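Local coordinates for protein cerato-platanin 1 (PDB 3SUJ) that is a secreted cerato-platanin with a double-psi beta-barrel fold, whose precise function is not settled and which can bind zinc ions, at residues T22-E27 / A53-P58. Numbering follows the deposited sequence.
Sequences TCSDGE and AGYNSP
Y55 lies along the 22-27 loop and reaches D25 with its hydroxyl. Its CB sets off with CG anti to the backbone N (chi1 -176°), which sends the ring along that loop. CD1 passes T22 O at 3.8 Å and S24 OG; CE1 has S24 OG near the ring plane, 3.6 Å away, and D25 OD1 at the same edge. CE1 and CZ also lie beside D25 O, 3.5 Å from CZ. At the tip, OH donates to D25 OD1 over 2.7 Å, meeting the oxygen from above the carboxylate, whose plane stands 88° from the ring. At the other end, T22 CG2 rests on the G54 peptide, 3.3 Å from G54 C, while T22 OG1 is hydrogen-bonded to R85 N. N56, in the type II turn G54-S57, works through water: one molecule accepts from N56 N and donates to T22 O and D25 O; another accepts from N56 ND2 and E27 N. N56 OD1 is hydrogen-bonded to N28 N. Two irregular surface loops outside the barrel strands, also tied by the C23-C60 disulfide just beyond P58, thus share one direct hydrogen bond, Y55 to D25, while water satisfies the backbone atoms T22 O, D25 O and N56 N.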
loop_
_atom_site.group_PDB
_atom_site.type_symbol
_atom_site.label_atom_id
_atom_site.label_comp_id
_atom_site.label_asym_id
_atom_site.label_seq_id
_atom_site.Cartn_x
_atom_site.Cartn_y
_atom_site.Cartn_z
ATOM N N THR A 22 6.360 -10.057 -0.794
ATOM C CA THR A 22 6.025 -11.159 0.116
ATOM C C THR A 22 4.841 -11.946 -0.428
ATOM O O THR A 22 4.781 -13.198 -0.340
ATOM C CB THR A 22 5.642 -10.564 1.502
ATOM O OG1 THR A 22 6.659 -9.722 1.959
ATOM C CG2 THR A 22 5.342 -11.708 2.482
ATOM N N CYS A 23 3.857 -11.264 -0.994
ATOM C CA CYS A 23 2.618 -11.889 -1.467
ATOM C C CYS A 23 2.735 -12.403 -2.875
ATOM O O CYS A 23 1.926 -12.082 -3.762
ATOM C CB CYS A 23 1.421 -10.895 -1.350
ATOM S SG CYS A 23 1.175 -10.311 0.344
ATOM N N SER A 24 3.737 -13.243 -3.048
ATOM C CA SER A 24 4.088 -13.781 -4.390
ATOM C C SER A 24 3.149 -14.862 -4.876
ATOM O O SER A 24 2.230 -14.630 -5.623
ATOM C CB SER A 24 5.556 -14.157 -4.403
ATOM O OG SER A 24 5.737 -15.071 -3.353
ATOM N N ASP A 25 3.403 -16.088 -4.546
ATOM C CA ASP A 25 2.450 -17.127 -4.995
ATOM C C ASP A 25 1.922 -17.826 -3.731
ATOM O O ASP A 25 1.933 -17.297 -2.611
ATOM C CB ASP A 25 3.139 -18.072 -5.986
ATOM C CG ASP A 25 4.447 -18.655 -5.450
ATOM O OD1 ASP A 25 4.676 -18.595 -4.212
ATOM O OD2 ASP A 25 5.320 -19.154 -6.215
ATOM N N GLY A 26 1.439 -19.061 -3.883
ATOM C CA GLY A 26 0.688 -19.702 -2.819
ATOM C C GLY A 26 -0.790 -19.302 -2.801
ATOM O O GLY A 26 -1.255 -18.426 -3.525
ATOM N N GLU A 27 -1.549 -19.990 -1.947
ATOM C CA GLU A 27 -2.978 -19.808 -1.857
ATOM C C GLU A 27 -3.356 -18.345 -1.755
ATOM O O GLU A 27 -4.332 -17.889 -2.372
ATOM C CB GLU A 27 -3.421 -20.490 -0.524
ATOM C CG GLU A 27 -4.884 -20.358 -0.243
ATOM C CD GLU A 27 -5.321 -20.878 1.157
ATOM O OE1 GLU A 27 -4.494 -21.392 1.929
ATOM O OE2 GLU A 27 -6.479 -20.746 1.487
ATOM N N ALA A 53 2.298 -10.831 7.642
ATOM C CA ALA A 53 3.272 -11.391 8.607
ATOM C C ALA A 53 4.444 -12.068 7.880
ATOM O O ALA A 53 5.573 -12.061 8.404
ATOM C CB ALA A 53 2.579 -12.428 9.519
ATOM N N GLY A 54 4.199 -12.530 6.659
ATOM C CA GLY A 54 5.232 -13.240 5.897
ATOM C C GLY A 54 4.530 -13.896 4.770
ATOM O O GLY A 54 3.333 -13.624 4.478
ATOM N N TYR A 55 5.226 -14.801 4.088
ATOM C CA TYR A 55 4.683 -15.518 2.960
ATOM C C TYR A 55 3.339 -16.109 3.292
ATOM O O TYR A 55 3.077 -16.663 4.349
ATOM C CB TYR A 55 5.681 -16.629 2.568
ATOM C CG TYR A 55 5.263 -17.427 1.302
ATOM C CD1 TYR A 55 5.370 -16.920 0.030
ATOM C CD2 TYR A 55 4.757 -18.652 1.471
ATOM C CE1 TYR A 55 4.980 -17.726 -1.059
ATOM C CE2 TYR A 55 4.285 -19.459 0.450
ATOM C CZ TYR A 55 4.419 -18.980 -0.785
ATOM O OH TYR A 55 4.042 -19.767 -1.882
ATOM N N ASN A 56 2.436 -15.993 2.309
ATOM C CA ASN A 56 1.090 -16.580 2.327
ATOM C C ASN A 56 0.167 -15.998 3.419
ATOM O O ASN A 56 -0.814 -16.600 3.766
ATOM C CB ASN A 56 1.194 -18.141 2.456
ATOM C CG ASN A 56 0.355 -18.880 1.432
ATOM O OD1 ASN A 56 -0.502 -18.295 0.746
ATOM N ND2 ASN A 56 0.586 -20.222 1.352
ATOM N N SER A 57 0.441 -14.786 3.885
ATOM C CA SER A 57 -0.463 -14.149 4.817
ATOM C C SER A 57 -1.878 -14.039 4.225
ATOM O O SER A 57 -2.059 -13.563 3.073
ATOM C CB SER A 57 -0.002 -12.713 5.016
ATOM O OG SER A 57 -0.961 -11.935 5.723
ATOM N N PRO A 58 -2.917 -14.266 5.035
ATOM C CA PRO A 58 -4.288 -14.036 4.562
ATOM C C PRO A 58 -4.582 -12.584 4.344
ATOM O O PRO A 58 -5.612 -12.291 3.730
ATOM C CB PRO A 58 -5.180 -14.650 5.684
ATOM C CG PRO A 58 -4.228 -15.523 6.420
ATOM C CD PRO A 58 -2.858 -14.942 6.360
HETATM O O HOH W 1 2.505 -15.187 -0.417
HETATM O O HOH W 2 -0.287 -22.212 -0.544
#